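Local structure of prolyl 4-hydroxylase (Paramecium bursaria Chlorella virus 1, 5C5T) at residues A[127-132]-A[217-222]; A[158-163]-A[185-190]; A[81-86]-A[133-138]; A[162-167]-A[210-215]. The protein probably hydroxylates prolyl residues of collagen-like sequences, as an iron- and 2-oxoglutarate-dependent dioxygenase that consumes molecular oxygen. All blocks are in the same frame, centred on the assembly; numbering follows the deposited sequence.

Interaction 1: residues A[127-132]-A[217-222]; sequences ARYKPG and KIIANQ. With AKG (2-oxoglutaric acid), chain C.
Tyr129 and Lys217 lie side by side on one face of the sheet, pointing the same way, and both end at the distal carboxylate of 2-oxoglutarate. With CG trans to the backbone N (chi1 170°) and every later torsion extended, Lys217 runs past the tyrosine ring, its CD 3.7 Å from Tyr129 CD2. Its NZ donates to ligand O4 at 2.7 Å and more weakly to O3, while Gly170 O takes another bond from it. Tyr129 OH approaches O3 to 2.7 Å. This is the tight, buried half: Ile219 CD1 abuts ligand C3 at 3.6 Å, its CG1 touches Ala127 CB at 4.0 Å, and two pairs of mutual backbone bonds, Ala127 with Ile219 and Tyr129 with Lys217, lock the strands beneath. On the other face the packing is thinner. Arg128 CD meets Ile218 CD1 at 4.1 Å, and the guanidinium of the partly exposed Arg128 forms a salt bridge with Glu216; past Tyr129 the chain leaves as an exposed loop. Both strands belong to the double-stranded beta-helix fold of 2-oxoglutarate oxygenases. Strand 217-225 is flanked in the sheet by strands 120-129 and 153-160, with strand 86-89 on the outer side of 120-129.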
# COMPACT_ATOMS: atom_id res chain seq x y z
N ALA A 127 4.26 -8.33 0.89
CA ALA A 127 3.81 -9.25 -0.12
C ALA A 127 4.82 -9.36 -1.24
O ALA A 127 5.49 -8.38 -1.56
CB ALA A 127 2.44 -8.80 -0.71
N ARG A 128 4.83 -10.52 -1.89
CA ARG A 128 5.77 -10.81 -2.97
C ARG A 128 5.06 -11.40 -4.17
O ARG A 128 4.15 -12.23 -4.04
CB ARG A 128 6.85 -11.79 -2.50
CG ARG A 128 7.83 -12.25 -3.64
CD ARG A 128 9.10 -12.85 -3.03
NE ARG A 128 10.11 -13.23 -4.03
CZ ARG A 128 10.15 -14.43 -4.59
NH1 ARG A 128 9.23 -15.34 -4.29
NH2 ARG A 128 11.11 -14.72 -5.47
N TYR A 129 5.49 -10.94 -5.35
CA TYR A 129 5.05 -11.40 -6.64
C TYR A 129 6.21 -12.02 -7.43
O TYR A 129 7.21 -11.33 -7.70
CB TYR A 129 4.49 -10.26 -7.47
CG TYR A 129 3.36 -9.48 -6.89
CD1 TYR A 129 2.05 -9.82 -7.12
CD2 TYR A 129 3.61 -8.37 -6.11
CE1 TYR A 129 1.00 -9.07 -6.60
CE2 TYR A 129 2.57 -7.60 -5.59
CZ TYR A 129 1.28 -7.97 -5.84
OH TYR A 129 0.26 -7.22 -5.33
N LYS A 130 6.05 -13.29 -7.79
CA LYS A 130 6.89 -13.94 -8.77
C LYS A 130 6.43 -13.68 -10.20
O LYS A 130 5.30 -13.23 -10.44
CB LYS A 130 6.89 -15.44 -8.50
CG LYS A 130 7.50 -15.82 -7.22
CD LYS A 130 7.43 -17.34 -7.03
CE LYS A 130 8.37 -18.07 -8.01
NZ LYS A 130 7.86 -19.41 -8.43
N PRO A 131 7.29 -13.97 -11.18
CA PRO A 131 6.78 -13.82 -12.54
C PRO A 131 5.43 -14.55 -12.76
O PRO A 131 5.24 -15.68 -12.34
CB PRO A 131 7.91 -14.45 -13.37
CG PRO A 131 9.10 -14.05 -12.64
CD PRO A 131 8.71 -14.37 -11.20
N GLY A 132 4.48 -13.87 -13.37
CA GLY A 132 3.17 -14.42 -13.60
C GLY A 132 2.16 -14.00 -12.54
O GLY A 132 0.94 -14.22 -12.73
N LYS A 217 8.78 -8.68 -7.43
CA LYS A 217 8.24 -7.45 -6.87
C LYS A 217 7.88 -7.72 -5.40
O LYS A 217 7.17 -8.69 -5.12
CB LYS A 217 7.01 -6.98 -7.66
CG LYS A 217 6.20 -5.83 -7.05
CD LYS A 217 5.05 -5.50 -7.98
CE LYS A 217 4.12 -4.45 -7.40
NZ LYS A 217 2.92 -4.27 -8.25
N ILE A 218 8.38 -6.88 -4.51
CA ILE A 218 8.06 -6.99 -3.08
C ILE A 218 7.59 -5.61 -2.60
O ILE A 218 8.27 -4.60 -2.85
CB ILE A 218 9.26 -7.51 -2.26
CG1 ILE A 218 9.84 -8.77 -2.91
CG2 ILE A 218 8.82 -7.73 -0.83
CD1 ILE A 218 11.00 -9.36 -2.17
N ILE A 219 6.43 -5.59 -1.91
CA ILE A 219 5.87 -4.39 -1.32
C ILE A 219 5.61 -4.56 0.19
O ILE A 219 5.47 -5.68 0.72
CB ILE A 219 4.56 -4.04 -2.05
CG1 ILE A 219 3.53 -5.14 -1.87
CG2 ILE A 219 4.88 -3.74 -3.52
CD1 ILE A 219 2.18 -4.81 -2.47
N ALA A 220 5.54 -3.42 0.87
CA ALA A 220 5.02 -3.29 2.24
C ALA A 220 3.77 -2.40 2.26
O ALA A 220 3.77 -1.29 1.71
CB ALA A 220 6.09 -2.75 3.15
N ASN A 221 2.68 -2.97 2.77
CA ASN A 221 1.39 -2.26 2.88
C ASN A 221 1.11 -1.82 4.28
O ASN A 221 1.00 -2.65 5.19
CB ASN A 221 0.22 -3.16 2.43
CG ASN A 221 0.14 -3.31 0.94
OD1 ASN A 221 0.09 -2.35 0.21
ND2 ASN A 221 0.05 -4.57 0.49
N GLN A 222 1.00 -0.51 4.45
CA GLN A 222 0.54 0.09 5.73
C GLN A 222 -0.88 0.63 5.53
O GLN A 222 -1.06 1.66 4.91
CB GLN A 222 1.47 1.20 6.20
CG GLN A 222 0.97 1.92 7.45
CD GLN A 222 0.88 1.01 8.67
OE1 GLN A 222 1.87 0.77 9.35
NE2 GLN A 222 -0.29 0.46 8.91
C1 AKG C . -2.71 -4.44 -2.27
O1 AKG C . -1.91 -5.24 -1.70
O2 AKG C . -3.83 -4.22 -1.74
C2 AKG C . -2.36 -3.87 -3.62
O5 AKG C . -3.25 -3.36 -4.26
C3 AKG C . -0.92 -3.96 -4.15
C4 AKG C . -0.74 -3.24 -5.46
C5 AKG C . 0.53 -3.63 -6.16
O3 AKG C . 1.06 -4.75 -5.94
O4 AKG C . 1.06 -2.81 -6.96

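Interaction 2: residues A[158-163]-A[185-190]; sequences MVYLKA and KGTSIF. With AKG (2-oxoglutaric acid), chain C.
Met158 and Ile189 anchor an antiparallel strand pairing in the interior of the larger sheet, where strand 153-160 lies against strand 188-192. Their backbones exchange two bonds, Met158 N to Ile189 O at 2.9 Å and Ile189 N to Met158 O at 2.8 Å. Next along, Val159 and Ser188 form a non-hydrogen-bonded pair on the opposite face, and Val159 CG2 approaches Ser188 CB at 4.3 Å. Tyr160 N then donates to Thr187 O, and Tyr160 O receives Gly186 N, which extends the pairing back beyond the start of strand 188-192; Gly186 has a positive phi (93°), at which a CB would press against the carbonyl O of Lys185. The sheet is one wall of the double-stranded beta-helix that encloses the 2-oxoglutarate pocket, and the Met158 side chain belongs to that pocket. Extended through chi2 and bent only at its last torsion (chi3 57°), it sets SD 3.9 Å from ligand C4. The ring of Tyr160 slants across Ile189; Ile189 CG1 lies 3.9 Å from Tyr160 CE2, and the Tyr160 hydroxyl is hydrogen-bonded to Thr172, itself a ligand-binding residue. At Leu161 the chain turns a corner, and Leu161 and Lys162 together face Ile218 as a classic beta bulge. The Leu161 carbonyl is gripped from the other segment: Lys185 CG passes 3.3 Å from Leu161 O, and the chain then bends at chi4 (86°) to bring NZ within 3.1 Å of the same oxygen. Lys185 NZ is also salt-bridged to Asp51 in helix 47-59.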
# COMPACT_ATOMS: atom_id res chain seq x y z
N MET A 158 1.85 2.37 0.64
CA MET A 158 2.50 1.17 0.11
C MET A 158 3.94 1.56 -0.29
O MET A 158 4.18 2.57 -0.99
CB MET A 158 1.76 0.59 -1.09
CG MET A 158 2.42 -0.65 -1.68
SD MET A 158 1.69 -1.23 -3.23
CE MET A 158 1.83 0.21 -4.24
N VAL A 159 4.90 0.75 0.17
CA VAL A 159 6.32 0.97 -0.17
C VAL A 159 6.81 -0.12 -1.08
O VAL A 159 6.60 -1.30 -0.78
CB VAL A 159 7.22 1.02 1.08
CG1 VAL A 159 8.61 1.51 0.69
CG2 VAL A 159 6.65 1.84 2.14
N TYR A 160 7.45 0.24 -2.20
CA TYR A 160 8.13 -0.78 -3.05
C TYR A 160 9.46 -1.14 -2.41
O TYR A 160 10.33 -0.27 -2.26
CB TYR A 160 8.37 -0.26 -4.48
CG TYR A 160 7.10 0.15 -5.23
CD1 TYR A 160 6.19 -0.77 -5.61
CD2 TYR A 160 6.86 1.49 -5.52
CE1 TYR A 160 5.01 -0.39 -6.29
CE2 TYR A 160 5.69 1.88 -6.17
CZ TYR A 160 4.77 0.93 -6.55
OH TYR A 160 3.63 1.32 -7.23
N LEU A 161 9.60 -2.39 -1.98
CA LEU A 161 10.86 -2.85 -1.40
C LEU A 161 11.80 -3.39 -2.47
O LEU A 161 13.01 -3.27 -2.32
CB LEU A 161 10.63 -3.92 -0.34
CG LEU A 161 9.65 -3.53 0.78
CD1 LEU A 161 9.68 -4.62 1.86
CD2 LEU A 161 9.91 -2.21 1.41
N LYS A 162 11.23 -4.00 -3.50
CA LYS A 162 11.99 -4.54 -4.61
C LYS A 162 11.18 -4.42 -5.90
O LYS A 162 9.98 -4.78 -5.95
CB LYS A 162 12.39 -6.00 -4.36
CG LYS A 162 13.31 -6.57 -5.47
CD LYS A 162 13.96 -7.90 -5.05
CE LYS A 162 15.03 -8.32 -6.07
NZ LYS A 162 15.81 -9.49 -5.59
N ALA A 163 11.80 -3.87 -6.94
CA ALA A 163 11.15 -3.70 -8.24
C ALA A 163 11.54 -4.80 -9.24
O ALA A 163 12.63 -5.38 -9.12
CB ALA A 163 11.52 -2.35 -8.80
N LYS A 185 12.63 0.87 -5.88
CA LYS A 185 13.06 0.58 -4.53
C LYS A 185 13.07 1.83 -3.68
O LYS A 185 13.70 2.86 -4.03
CB LYS A 185 14.44 -0.08 -4.54
CG LYS A 185 14.88 -0.65 -3.23
CD LYS A 185 16.28 -1.25 -3.35
CE LYS A 185 16.59 -2.25 -2.31
NZ LYS A 185 16.08 -3.57 -2.78
N GLY A 186 12.33 1.75 -2.58
CA GLY A 186 12.28 2.81 -1.63
C GLY A 186 11.17 3.83 -1.78
O GLY A 186 10.99 4.63 -0.87
N THR A 187 10.52 3.83 -2.93
CA THR A 187 9.43 4.76 -3.24
C THR A 187 8.15 4.31 -2.58
O THR A 187 7.86 3.13 -2.56
CB THR A 187 9.21 4.84 -4.75
OG1 THR A 187 10.37 5.42 -5.40
CG2 THR A 187 7.98 5.64 -5.13
N SER A 188 7.42 5.27 -2.04
CA SER A 188 6.07 4.98 -1.51
C SER A 188 5.00 5.60 -2.40
O SER A 188 5.21 6.64 -3.06
CB SER A 188 5.89 5.49 -0.05
OG SER A 188 6.02 6.90 0.02
N ILE A 189 3.82 4.96 -2.39
CA ILE A 189 2.61 5.52 -2.96
C ILE A 189 1.60 5.55 -1.84
O ILE A 189 1.30 4.51 -1.24
CB ILE A 189 2.03 4.73 -4.15
CG1 ILE A 189 3.01 4.60 -5.32
CG2 ILE A 189 0.79 5.40 -4.64
CD1 ILE A 189 3.38 5.92 -5.99
N PHE A 190 1.11 6.73 -1.54
CA PHE A 190 -0.04 6.95 -0.64
C PHE A 190 -1.34 7.14 -1.45
O PHE A 190 -1.37 7.93 -2.40
CB PHE A 190 0.20 8.16 0.26
CG PHE A 190 -0.96 8.51 1.13
CD1 PHE A 190 -1.13 7.89 2.35
CD2 PHE A 190 -1.93 9.39 0.70
CE1 PHE A 190 -2.21 8.20 3.17
CE2 PHE A 190 -3.03 9.70 1.51
CZ PHE A 190 -3.17 9.10 2.73
C1 AKG C . -2.71 -4.44 -2.27
O1 AKG C . -1.91 -5.24 -1.70
O2 AKG C . -3.83 -4.22 -1.74
C2 AKG C . -2.36 -3.87 -3.62
O5 AKG C . -3.25 -3.36 -4.26
C3 AKG C . -0.92 -3.96 -4.15
C4 AKG C . -0.74 -3.24 -5.46
C5 AKG C . 0.53 -3.63 -6.16
O3 AKG C . 1.06 -4.75 -5.94
O4 AKG C . 1.06 -2.81 -6.96

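Interaction 3: residues A[81-86]-A[133-138]; sequences KSRNSE and QYYYHH. With ZN (zinc ion), chain D; AKG (2-oxoglutaric acid), chain C.
Arg83 and Tyr135 pair at the margin of the smaller sheet of the double-stranded beta-helix, where the short outermost strand 83-84 runs antiparallel to strand 134-138. Backbone bonding is uneven. Tyr136 N donates nearly straight to Ser82 O (173°), although from above the carbonyl plane, whereas the two bonds between Asn84 and Tyr134 are bent. Among polar side chains, Gln133 NE2 reaches Glu86 OE2 at 2.8 Å on the syn lone pair of that oxygen, with amide and carboxylate only 11° from coplanar; a weak bond goes to Asn84 OD1. Gln133 OE1 takes Lys130 N, yet sits 3.0 Å from Glu86 OE1, two acceptors brought close together. Aliphatic chains cover the rings. Lys81 runs alongside Tyr136, its CG over the ring face in a CH-pi contact. Arg83 lays CG over the centre of the Tyr135 ring, 3.8 Å from the centroid, and His138 CE1 occupies the opposite face, so the ring is sandwiched; Tyr135 CE2 lies 3.5 Å from ligand C1. Metal binding follows: Asp140 and His207 complete the protein ligands of the zinc. His138 ND1 donates to Tyr136 O at 2.8 Å, orienting the ring whose NE2 holds the zinc at 2.1 Å.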
# COMPACT_ATOMS: atom_id res chain seq x y z
N LYS A 81 -9.27 -14.17 -11.31
CA LYS A 81 -9.51 -12.84 -10.78
C LYS A 81 -8.41 -12.46 -9.83
O LYS A 81 -7.28 -12.23 -10.25
CB LYS A 81 -10.87 -12.77 -10.10
CG LYS A 81 -11.84 -11.85 -10.81
CD LYS A 81 -11.90 -12.14 -12.29
CE LYS A 81 -13.17 -11.58 -12.89
NZ LYS A 81 -13.54 -12.34 -14.12
N SER A 82 -8.72 -12.46 -8.54
CA SER A 82 -8.08 -11.56 -7.58
C SER A 82 -6.58 -11.76 -7.34
O SER A 82 -5.75 -11.54 -8.24
CB SER A 82 -8.83 -11.63 -6.24
OG SER A 82 -10.03 -10.88 -6.29
N ARG A 83 -6.24 -12.12 -6.10
CA ARG A 83 -4.87 -11.98 -5.63
C ARG A 83 -4.08 -13.27 -5.79
O ARG A 83 -4.51 -14.36 -5.39
CB ARG A 83 -4.86 -11.55 -4.17
CG ARG A 83 -3.46 -11.19 -3.67
CD ARG A 83 -3.51 -10.83 -2.20
NE ARG A 83 -3.92 -11.98 -1.38
CZ ARG A 83 -4.26 -11.90 -0.09
NH1 ARG A 83 -4.24 -10.71 0.52
NH2 ARG A 83 -4.61 -12.99 0.59
N ASN A 84 -2.91 -13.10 -6.37
CA ASN A 84 -2.01 -14.18 -6.69
C ASN A 84 -0.63 -13.69 -6.27
O ASN A 84 0.09 -13.13 -7.09
CB ASN A 84 -2.07 -14.51 -8.19
CG ASN A 84 -1.17 -15.65 -8.59
OD1 ASN A 84 -0.84 -16.51 -7.77
ND2 ASN A 84 -0.77 -15.67 -9.86
N SER A 85 -0.33 -13.85 -4.98
CA SER A 85 0.91 -13.39 -4.33
C SER A 85 1.09 -14.17 -3.02
O SER A 85 0.19 -14.92 -2.61
CB SER A 85 0.89 -11.89 -4.04
OG SER A 85 -0.12 -11.58 -3.10
N GLU A 86 2.26 -14.02 -2.42
CA GLU A 86 2.59 -14.59 -1.09
C GLU A 86 2.62 -13.41 -0.13
O GLU A 86 2.96 -12.32 -0.56
CB GLU A 86 3.95 -15.28 -1.14
CG GLU A 86 3.97 -16.51 -2.01
CD GLU A 86 3.95 -16.18 -3.49
OE1 GLU A 86 4.81 -15.38 -3.97
OE2 GLU A 86 3.06 -16.74 -4.17
N GLN A 133 2.66 -13.45 -11.43
CA GLN A 133 1.80 -13.11 -10.30
C GLN A 133 1.34 -11.65 -10.39
O GLN A 133 1.98 -10.80 -11.01
CB GLN A 133 2.52 -13.41 -8.98
CG GLN A 133 2.71 -14.91 -8.78
CD GLN A 133 3.06 -15.29 -7.38
OE1 GLN A 133 3.95 -14.74 -6.78
NE2 GLN A 133 2.34 -16.26 -6.84
N TYR A 134 0.18 -11.40 -9.79
CA TYR A 134 -0.55 -10.15 -10.01
C TYR A 134 -1.66 -10.05 -8.97
O TYR A 134 -1.89 -10.98 -8.25
CB TYR A 134 -1.17 -10.10 -11.41
CG TYR A 134 -2.19 -11.16 -11.68
CD1 TYR A 134 -1.80 -12.45 -12.09
CD2 TYR A 134 -3.54 -10.91 -11.49
CE1 TYR A 134 -2.73 -13.43 -12.35
CE2 TYR A 134 -4.48 -11.89 -11.74
CZ TYR A 134 -4.06 -13.14 -12.17
OH TYR A 134 -4.98 -14.13 -12.42
N TYR A 135 -2.31 -8.88 -8.92
CA TYR A 135 -3.45 -8.63 -8.01
C TYR A 135 -4.51 -7.90 -8.85
O TYR A 135 -4.35 -6.71 -9.12
CB TYR A 135 -3.02 -7.79 -6.78
CG TYR A 135 -3.98 -7.78 -5.59
CD1 TYR A 135 -5.32 -8.18 -5.70
CD2 TYR A 135 -3.51 -7.35 -4.35
CE1 TYR A 135 -6.15 -8.16 -4.59
CE2 TYR A 135 -4.35 -7.32 -3.25
CZ TYR A 135 -5.65 -7.76 -3.36
OH TYR A 135 -6.48 -7.72 -2.26
N TYR A 136 -5.57 -8.61 -9.27
CA TYR A 136 -6.66 -8.04 -10.08
C TYR A 136 -7.30 -6.81 -9.45
O TYR A 136 -7.30 -6.68 -8.25
CB TYR A 136 -7.75 -9.07 -10.29
CG TYR A 136 -8.85 -8.70 -11.25
CD1 TYR A 136 -8.63 -8.68 -12.62
CD2 TYR A 136 -10.13 -8.41 -10.79
CE1 TYR A 136 -9.65 -8.34 -13.51
CE2 TYR A 136 -11.16 -8.09 -11.66
CZ TYR A 136 -10.91 -8.06 -13.03
OH TYR A 136 -11.91 -7.75 -13.92
N HIS A 137 -7.84 -5.90 -10.27
CA HIS A 137 -8.33 -4.63 -9.73
C HIS A 137 -9.38 -4.78 -8.63
O HIS A 137 -10.26 -5.62 -8.66
CB HIS A 137 -8.85 -3.69 -10.83
CG HIS A 137 -9.93 -4.24 -11.70
ND1 HIS A 137 -11.24 -4.38 -11.29
CD2 HIS A 137 -9.90 -4.65 -12.99
CE1 HIS A 137 -11.96 -4.86 -12.28
NE2 HIS A 137 -11.17 -5.01 -13.33
N HIS A 138 -9.22 -3.94 -7.62
CA HIS A 138 -10.05 -4.00 -6.44
C HIS A 138 -9.99 -2.65 -5.72
O HIS A 138 -9.20 -1.75 -6.07
CB HIS A 138 -9.54 -5.11 -5.51
CG HIS A 138 -8.14 -4.89 -5.08
ND1 HIS A 138 -7.03 -5.16 -5.87
CD2 HIS A 138 -7.66 -4.38 -3.93
CE1 HIS A 138 -5.94 -4.78 -5.23
NE2 HIS A 138 -6.30 -4.29 -4.05
ZN ZN D . -5.05 -3.00 -2.97
C1 AKG C . -2.71 -4.44 -2.27
O1 AKG C . -1.91 -5.24 -1.70
O2 AKG C . -3.83 -4.22 -1.74
C2 AKG C . -2.36 -3.87 -3.62
O5 AKG C . -3.25 -3.36 -4.26
C3 AKG C . -0.92 -3.96 -4.15
C4 AKG C . -0.74 -3.24 -5.46
C5 AKG C . 0.53 -3.63 -6.16
O3 AKG C . 1.06 -4.75 -5.94
O4 AKG C . 1.06 -2.81 -6.96

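Interaction 4: residues A[162-167]-A[210-215]; sequences KAPEEG and LPVKSG
Glu165 lies along Ser214 and Gly215 where two surface loops meet, and its side chain carries much of the contact. With CG trans to the carbonyl carbon (chi1 -75°) and the chain extended beyond it, the glutamate runs beside the other loop over its whole length. CB stands 3.3 Å from Ser214 OG. CG comes next, 3.8 Å from Gly215 CA, and CD follows at 3.6 Å from the same carbon, the side-chain-less glycine letting the glutamate lie close to the backbone. At the tip the carboxylate divides: OE1 leans toward the serine, 3.6 Å from Ser214 OG, while OE2 stays over the glycine, 3.5 Å from Gly215 CA. The backbone adds one hydrogen bond, from Glu165 N to Ser214 O at 3.2 Å, with the donor well above the carbonyl plane. Pro164 flanks that oxygen with its CB, and its CG touches Val212 CG2, the buried end of the contact. Toward solvent, a water joins the loops, giving a proton to Glu166 O at 2.9 Å and hydrogen-bonded also to Ser214 OG; Lys213 CD brushes Gly167 O. In the double-stranded beta-helix both loops connect the two sheets: residues 162-167 lead from strand 153-160 toward strand 172-174, and the loop 210-215 leads from strand 207-209 to strand 217-225. With a single direct hydrogen bond, a water bridge and mostly van der Waals contact around the carboxylate, the loops are joined lightly, and solvent takes part in the join.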
# COMPACT_ATOMS: atom_id res chain seq x y z
N LYS A 162 11.23 -4.00 -3.50
CA LYS A 162 11.99 -4.54 -4.61
C LYS A 162 11.18 -4.42 -5.90
O LYS A 162 9.98 -4.78 -5.95
CB LYS A 162 12.39 -6.00 -4.36
CG LYS A 162 13.31 -6.57 -5.47
CD LYS A 162 13.96 -7.90 -5.05
CE LYS A 162 15.03 -8.32 -6.07
NZ LYS A 162 15.81 -9.49 -5.59
N ALA A 163 11.80 -3.87 -6.94
CA ALA A 163 11.15 -3.70 -8.24
C ALA A 163 11.54 -4.80 -9.24
O ALA A 163 12.63 -5.38 -9.12
CB ALA A 163 11.52 -2.35 -8.80
N PRO A 164 10.65 -5.08 -10.22
CA PRO A 164 10.93 -5.99 -11.35
C PRO A 164 12.13 -5.54 -12.12
O PRO A 164 12.56 -4.39 -12.00
CB PRO A 164 9.67 -5.89 -12.20
CG PRO A 164 8.58 -5.53 -11.25
CD PRO A 164 9.25 -4.61 -10.25
N GLU A 165 12.58 -6.44 -12.97
CA GLU A 165 13.67 -6.15 -13.89
C GLU A 165 13.27 -5.14 -14.98
O GLU A 165 12.11 -4.70 -15.03
CB GLU A 165 14.14 -7.49 -14.45
CG GLU A 165 14.97 -8.28 -13.41
CD GLU A 165 15.23 -9.74 -13.77
OE1 GLU A 165 15.02 -10.13 -14.94
OE2 GLU A 165 15.67 -10.49 -12.85
N GLU A 166 14.23 -4.75 -15.84
CA GLU A 166 13.95 -3.86 -16.94
C GLU A 166 12.88 -4.51 -17.84
O GLU A 166 13.00 -5.68 -18.21
CB GLU A 166 15.23 -3.56 -17.74
CG GLU A 166 15.16 -2.31 -18.56
CD GLU A 166 15.36 -1.06 -17.71
OE1 GLU A 166 15.92 -1.17 -16.59
OE2 GLU A 166 14.97 0.03 -18.17
N GLY A 167 11.82 -3.78 -18.17
CA GLY A 167 10.74 -4.35 -18.96
C GLY A 167 9.92 -5.36 -18.16
O GLY A 167 9.21 -6.21 -18.71
N LEU A 210 -0.21 -5.05 -11.61
CA LEU A 210 -0.15 -5.72 -12.90
C LEU A 210 0.83 -6.89 -12.92
O LEU A 210 1.72 -7.02 -12.07
CB LEU A 210 0.22 -4.69 -13.99
CG LEU A 210 -0.74 -3.51 -14.17
CD1 LEU A 210 -0.36 -2.70 -15.38
CD2 LEU A 210 -2.19 -3.98 -14.30
N PRO A 211 0.67 -7.79 -13.89
CA PRO A 211 1.56 -8.96 -13.79
C PRO A 211 3.05 -8.65 -13.88
O PRO A 211 3.46 -7.76 -14.63
CB PRO A 211 1.11 -9.80 -14.99
CG PRO A 211 -0.33 -9.40 -15.18
CD PRO A 211 -0.33 -7.94 -14.95
N VAL A 212 3.82 -9.38 -13.08
CA VAL A 212 5.28 -9.30 -13.14
C VAL A 212 5.71 -10.18 -14.30
O VAL A 212 5.32 -11.34 -14.37
CB VAL A 212 5.92 -9.73 -11.85
CG1 VAL A 212 7.46 -9.87 -12.01
CG2 VAL A 212 5.58 -8.71 -10.76
N LYS A 213 6.54 -9.63 -15.18
CA LYS A 213 7.04 -10.40 -16.33
C LYS A 213 8.42 -10.97 -16.06
O LYS A 213 8.76 -12.07 -16.53
CB LYS A 213 7.09 -9.52 -17.56
CG LYS A 213 5.76 -9.02 -18.01
CD LYS A 213 6.00 -8.08 -19.17
CE LYS A 213 4.87 -7.13 -19.40
NZ LYS A 213 5.14 -6.37 -20.65
N SER A 214 9.23 -10.22 -15.33
CA SER A 214 10.56 -10.70 -15.05
C SER A 214 11.09 -10.13 -13.73
O SER A 214 10.78 -9.01 -13.32
CB SER A 214 11.51 -10.39 -16.20
OG SER A 214 11.86 -9.03 -16.21
N GLY A 215 11.84 -10.95 -13.03
CA GLY A 215 12.36 -10.54 -11.75
C GLY A 215 11.34 -10.82 -10.68
O GLY A 215 10.63 -11.82 -10.76
O HOH W 1 11.99 -8.25 -19.15

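How the interactions relate
Interactions 1, 2 and 3 converge on 2-oxoglutarate: interaction 1 holds its distal carboxylate, interaction 2 lends Met158 beside its chain, and interaction 3 supplies a zinc ligand and Tyr135 at the other end. Interactions 1 and 2 share a sheet and have centres about 10 Å apart; Ala220 O lies 2.8 Å from Val159 N, a probable hydrogen bond. Segments 127-132 and 81-86 are similarly tied, Arg128 N being 2.9 Å from Glu86 O. Interactions 2 and 3 do not touch, their nearest atoms lying about 8 Å apart. Interaction 4 is peripheral, yet the Val212 side chain is about 8 Å from the ligand and packs on Tyr129 (CG2 to Tyr129 CB, 3.8 Å).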